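PDB 2QR4: peptidase M3B, oligoendopeptidase F from Enterococcus faecium, which probably hydrolyses peptide bonds within short peptides, as a zinc-dependent oligoendopeptidase of peptidase family M3. Local coordinates for residues Gln35-Ile40 with Glu110-Val115; Gln102-Phe107 with Tyr119-Val124. One frame throughout, in Å; residues are numbered along the deposited sequence.

In the fold
After helices 4-18 and 22-25, the chain enters helix 33-63, whose first turns hold residues 35-40. It then passes through mostly helical sequence to helix 100-109. Contact 1 closes this long excursion when the linker 110-115 returns to residues 35-40. Contact 2 closes a much shorter one, bringing helix 117-124 back against helix 100-109. The two contacts cross along the chain: the linker of contact 1 lies between the two helices of contact 2, while its partner, 35-40, precedes both. Their centres are about 10 Å apart. Tyr-106 and Phe-107 touch Leu-113. Together the two contacts tie an antiparallel helix pair to the start of helix 33-63, far from the chain's centre.

Contact 1 (Gln35-Ile40 with Glu110-Val115); sequences QFLNAI and EPKLEV
Leu-113 meets Phe-36, Leu-37 and Ile-40 through its CD2 methyl. The contact joins the start of helix 33-63 to the connection of an antiparallel helical hairpin, helices 100-109 and 117-124, in the helical N-terminal part of the protein. That connection follows helix 100-109 and contains a short 3-10 turn. Phe-36 comes first along the helix. Its CD2 lies 3.8 Å from Leu-113 CD2, and the methyl sits at the ring edge, near the ring plane. The Phe-36 ring also meets the ring of Tyr-106 at about 45° and packs on Ile-95 and Leu-98.

Leu-37 is the main contributor from the helix. Its CG is anti to the backbone N (chi1 179°), and its two methyls have separate partners. CD1 approaches Leu-113 CD2 at 3.7 Å, and the two leucine side chains slide past each other in opposite directions. CD2 instead touches Glu-110 CG at 3.7 Å and Lys-112 CB at 3.8 Å. Glu-110 and Lys-112 both cross Leu-37 at about a right angle. Their aliphatic parts make a smaller share of the contact than Leu-113, and the extended lysine chain carries its amino end away from the helix. Tyr-116 adds a further contact to Leu-37.

Ile-40, one turn after Phe-36, reaches Leu-113 with CD1. This methyl is 3.8 Å from Leu-113 CD2, and the two side chains cross at about a right angle.

The contact across is apolar, but the linker has its own polar bonds. A hydrogen bond from Leu-113 N to Glu-110 O closes the 3-10 turn. The Glu-110 side chain bends at chi2 and accepts a second hydrogen bond from the turn: Lys-112 N meets OE2 of Glu-110 at 3.2 Å, nearly straight at N-H...O (162°), from above the carboxylate plane.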
# COMPACT_ATOMS: atom_id res chain seq x y z
N GLN A 35 -30.92 28.53 2.46
CA GLN A 35 -30.42 27.43 1.66
C GLN A 35 -29.02 27.06 2.09
O GLN A 35 -28.61 25.90 2.02
CB GLN A 35 -30.42 27.80 0.18
CG GLN A 35 -31.80 27.87 -0.45
CD GLN A 35 -32.50 29.20 -0.22
OE1 GLN A 35 -32.09 30.02 0.61
NE2 GLN A 35 -33.58 29.43 -0.97
N PHE A 36 -28.29 28.08 2.54
CA PHE A 36 -26.92 27.92 3.00
C PHE A 36 -26.93 27.10 4.30
O PHE A 36 -26.15 26.17 4.46
CB PHE A 36 -26.30 29.30 3.23
CG PHE A 36 -24.84 29.29 3.55
CD1 PHE A 36 -23.90 29.07 2.57
CD2 PHE A 36 -24.41 29.54 4.84
CE1 PHE A 36 -22.54 29.07 2.86
CE2 PHE A 36 -23.05 29.54 5.15
CZ PHE A 36 -22.11 29.30 4.16
N LEU A 37 -27.83 27.46 5.20
CA LEU A 37 -28.01 26.76 6.46
C LEU A 37 -28.40 25.32 6.21
O LEU A 37 -27.86 24.41 6.83
CB LEU A 37 -29.07 27.46 7.33
CG LEU A 37 -29.40 26.83 8.69
CD1 LEU A 37 -28.16 26.65 9.55
CD2 LEU A 37 -30.44 27.65 9.44
N ASN A 38 -29.35 25.11 5.31
CA ASN A 38 -29.84 23.76 5.04
C ASN A 38 -28.73 22.86 4.48
O ASN A 38 -28.63 21.69 4.84
CB ASN A 38 -31.07 23.78 4.13
CG ASN A 38 -32.24 24.51 4.76
OD1 ASN A 38 -32.44 24.45 5.97
ND2 ASN A 38 -33.02 25.22 3.95
N ALA A 39 -27.90 23.41 3.61
CA ALA A 39 -26.76 22.67 3.06
C ALA A 39 -25.77 22.25 4.15
O ALA A 39 -25.35 21.10 4.22
CB ALA A 39 -26.06 23.49 1.98
N ILE A 40 -25.39 23.20 5.00
CA ILE A 40 -24.48 22.92 6.10
C ILE A 40 -25.06 21.84 6.99
O ILE A 40 -24.36 20.93 7.42
CB ILE A 40 -24.24 24.16 6.96
CG1 ILE A 40 -23.38 25.17 6.20
CG2 ILE A 40 -23.53 23.78 8.23
CD1 ILE A 40 -23.48 26.55 6.73
N GLU A 110 -29.53 35.09 9.46
CA GLU A 110 -30.00 33.85 10.08
C GLU A 110 -29.16 33.44 11.28
O GLU A 110 -28.24 32.62 11.15
CB GLU A 110 -30.05 32.72 9.04
CG GLU A 110 -30.45 31.36 9.60
CD GLU A 110 -31.75 31.39 10.42
OE1 GLU A 110 -32.71 30.71 10.03
OE2 GLU A 110 -31.80 32.09 11.45
N PRO A 111 -29.49 33.99 12.46
CA PRO A 111 -28.82 33.73 13.73
C PRO A 111 -28.51 32.26 13.94
O PRO A 111 -27.47 31.93 14.52
CB PRO A 111 -29.85 34.20 14.77
CG PRO A 111 -31.09 34.62 13.99
CD PRO A 111 -30.60 34.93 12.61
N LYS A 112 -29.39 31.38 13.47
CA LYS A 112 -29.21 29.95 13.62
C LYS A 112 -27.87 29.47 13.07
O LYS A 112 -27.34 28.43 13.50
CB LYS A 112 -30.32 29.21 12.88
CG LYS A 112 -31.72 29.39 13.45
CD LYS A 112 -32.58 28.25 12.94
CE LYS A 112 -34.04 28.44 13.18
NZ LYS A 112 -34.77 27.39 12.42
N LEU A 113 -27.32 30.21 12.11
CA LEU A 113 -26.02 29.87 11.53
C LEU A 113 -24.89 30.03 12.53
O LEU A 113 -23.81 29.48 12.35
CB LEU A 113 -25.73 30.75 10.32
CG LEU A 113 -26.34 30.34 8.99
CD1 LEU A 113 -26.19 31.50 8.03
CD2 LEU A 113 -25.68 29.10 8.43
N GLU A 114 -25.13 30.80 13.59
CA GLU A 114 -24.11 31.05 14.60
C GLU A 114 -23.58 29.73 15.17
O GLU A 114 -22.44 29.65 15.61
CB GLU A 114 -24.66 31.96 15.70
CG GLU A 114 -23.62 32.86 16.36
CD GLU A 114 -22.89 33.77 15.36
OE1 GLU A 114 -23.53 34.39 14.49
OE2 GLU A 114 -21.65 33.88 15.47
N VAL A 115 -24.41 28.69 15.14
CA VAL A 115 -24.01 27.39 15.65
C VAL A 115 -22.86 26.80 14.85
O VAL A 115 -22.13 25.94 15.35
CB VAL A 115 -25.19 26.38 15.63
CG1 VAL A 115 -24.75 25.05 16.16
CG2 VAL A 115 -26.37 26.91 16.44

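Contact 2 (Gln102-Phe107 with Tyr119-Val124)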
# COMPACT_ATOMS: atom_id res chain seq x y z
N GLN A 102 -20.18 38.00 1.86
CA GLN A 102 -21.48 37.39 1.57
C GLN A 102 -21.81 36.35 2.63
O GLN A 102 -22.96 36.18 3.03
CB GLN A 102 -21.47 36.70 0.20
CG GLN A 102 -21.72 37.60 -0.99
CD GLN A 102 -21.49 36.85 -2.30
OE1 GLN A 102 -20.36 36.46 -2.61
NE2 GLN A 102 -22.56 36.62 -3.05
N ILE A 103 -20.77 35.65 3.08
CA ILE A 103 -20.91 34.60 4.08
C ILE A 103 -21.37 35.16 5.42
O ILE A 103 -22.36 34.69 5.97
CB ILE A 103 -19.60 33.80 4.22
CG1 ILE A 103 -19.30 33.05 2.92
CG2 ILE A 103 -19.67 32.81 5.36
CD1 ILE A 103 -18.03 32.21 2.96
N TRP A 104 -20.68 36.17 5.94
CA TRP A 104 -21.07 36.75 7.24
C TRP A 104 -22.34 37.60 7.11
O TRP A 104 -22.97 37.95 8.11
CB TRP A 104 -19.93 37.53 7.91
CG TRP A 104 -18.64 36.78 7.95
CD1 TRP A 104 -17.46 37.14 7.35
CD2 TRP A 104 -18.39 35.51 8.58
NE1 TRP A 104 -16.50 36.18 7.57
CE2 TRP A 104 -17.04 35.17 8.32
CE3 TRP A 104 -19.18 34.63 9.33
CZ2 TRP A 104 -16.47 33.99 8.80
CZ3 TRP A 104 -18.60 33.45 9.80
CH2 TRP A 104 -17.26 33.15 9.53
N GLN A 105 -22.71 37.91 5.87
CA GLN A 105 -23.97 38.60 5.62
C GLN A 105 -25.14 37.64 5.85
O GLN A 105 -26.21 38.03 6.32
CB GLN A 105 -24.00 39.18 4.20
CG GLN A 105 -25.19 40.08 3.90
CD GLN A 105 -25.54 41.00 5.06
OE1 GLN A 105 -26.71 41.11 5.44
NE2 GLN A 105 -24.53 41.65 5.64
N TYR A 106 -24.91 36.36 5.52
CA TYR A 106 -25.87 35.30 5.78
C TYR A 106 -26.07 35.11 7.28
O TYR A 106 -27.17 34.79 7.74
CB TYR A 106 -25.38 33.98 5.19
CG TYR A 106 -25.62 33.75 3.71
CD1 TYR A 106 -26.58 34.48 3.01
CD2 TYR A 106 -24.92 32.76 3.03
CE1 TYR A 106 -26.81 34.24 1.65
CE2 TYR A 106 -25.14 32.51 1.69
CZ TYR A 106 -26.08 33.24 1.00
OH TYR A 106 -26.28 32.97 -0.33
N PHE A 107 -24.99 35.28 8.04
CA PHE A 107 -25.04 35.14 9.49
C PHE A 107 -25.87 36.22 10.18
O PHE A 107 -26.52 35.95 11.19
CB PHE A 107 -23.62 35.09 10.07
CG PHE A 107 -22.97 33.73 9.96
CD1 PHE A 107 -22.67 33.20 8.72
CD2 PHE A 107 -22.67 33.00 11.09
CE1 PHE A 107 -22.08 31.94 8.62
CE2 PHE A 107 -22.09 31.75 10.99
CZ PHE A 107 -21.79 31.22 9.76
N TYR A 119 -17.17 26.49 12.36
CA TYR A 119 -16.95 25.54 11.27
C TYR A 119 -16.77 26.26 9.93
O TYR A 119 -15.89 25.91 9.14
CB TYR A 119 -18.08 24.52 11.19
CG TYR A 119 -18.05 23.69 9.94
CD1 TYR A 119 -17.17 22.62 9.81
CD2 TYR A 119 -18.91 23.98 8.88
CE1 TYR A 119 -17.13 21.86 8.65
CE2 TYR A 119 -18.89 23.22 7.72
CZ TYR A 119 -17.99 22.16 7.60
OH TYR A 119 -17.96 21.41 6.45
N ILE A 120 -17.60 27.26 9.68
CA ILE A 120 -17.49 28.07 8.47
C ILE A 120 -16.21 28.93 8.49
O ILE A 120 -15.64 29.22 7.45
CB ILE A 120 -18.74 28.95 8.26
CG1 ILE A 120 -19.95 28.07 7.98
CG2 ILE A 120 -18.53 29.94 7.12
CD1 ILE A 120 -19.68 26.98 6.95
N GLN A 121 -15.78 29.30 9.69
CA GLN A 121 -14.56 30.08 9.88
C GLN A 121 -13.32 29.34 9.40
O GLN A 121 -12.48 29.92 8.72
CB GLN A 121 -14.39 30.46 11.36
CG GLN A 121 -13.30 31.47 11.62
CD GLN A 121 -13.71 32.87 11.22
OE1 GLN A 121 -14.42 33.55 11.97
NE2 GLN A 121 -13.28 33.31 10.05
N GLN A 122 -13.21 28.06 9.76
CA GLN A 122 -12.07 27.24 9.36
C GLN A 122 -11.98 27.21 7.86
O GLN A 122 -10.89 27.36 7.29
CB GLN A 122 -12.21 25.81 9.88
CG GLN A 122 -11.47 25.53 11.17
CD GLN A 122 -11.77 26.55 12.26
OE1 GLN A 122 -11.52 27.75 12.10
NE2 GLN A 122 -12.30 26.07 13.38
N ILE A 123 -13.12 27.01 7.23
CA ILE A 123 -13.17 26.89 5.78
C ILE A 123 -12.68 28.16 5.12
O ILE A 123 -11.82 28.10 4.25
CB ILE A 123 -14.56 26.51 5.29
CG1 ILE A 123 -14.92 25.12 5.80
CG2 ILE A 123 -14.59 26.56 3.77
CD1 ILE A 123 -16.34 24.77 5.63
N VAL A 124 -13.22 29.30 5.57
CA VAL A 124 -12.82 30.62 5.07
C VAL A 124 -11.33 30.90 5.28
O VAL A 124 -10.67 31.50 4.43
CB VAL A 124 -13.67 31.74 5.74
CG1 VAL A 124 -13.02 33.12 5.55
CG2 VAL A 124 -15.09 31.73 5.20
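Ile-103 and Ile-120, whose CA atoms are the nearest pair across the two segments, meet through their CG2 methyls, 3.6 Å apart. The other aliphatic pair is Ile-103 CD1 with Val-124 CG2 at 3.7 Å, and these side chains slide past each other in opposite directions. Ile-95 of helix 91-95 packs on both Ile-103 and Ile-120.

Ile-103, Ile-120 and Val-124 line the interface of an antiparallel helical hairpin, formed by helices 100-109 and 117-124. The local axes run at 173° and approach to 11.8 Å, a wide spacing bridged by large side chains.

Aromatic rings make the remaining contacts. Phe-107 presents its edge to Ile-120: Phe-107 CZ is 4.1 Å from Ile-120 CG1, which lies near the ring plane. One face of the Phe-107 ring is covered by Trp-104, with CE3 of the indole over the ring centre. The far end of the indole reaches Gln-121. Trp-104 CZ2 lies 3.5 Å from Gln-121 NE2, and the ring and amide planes are 40° apart. The Gln-121 chain bends at chi2, which brings its amide to the indole. Trp-104 CH2 is 4.2 Å from Ile-120 CG2, which lies obliquely to the indole.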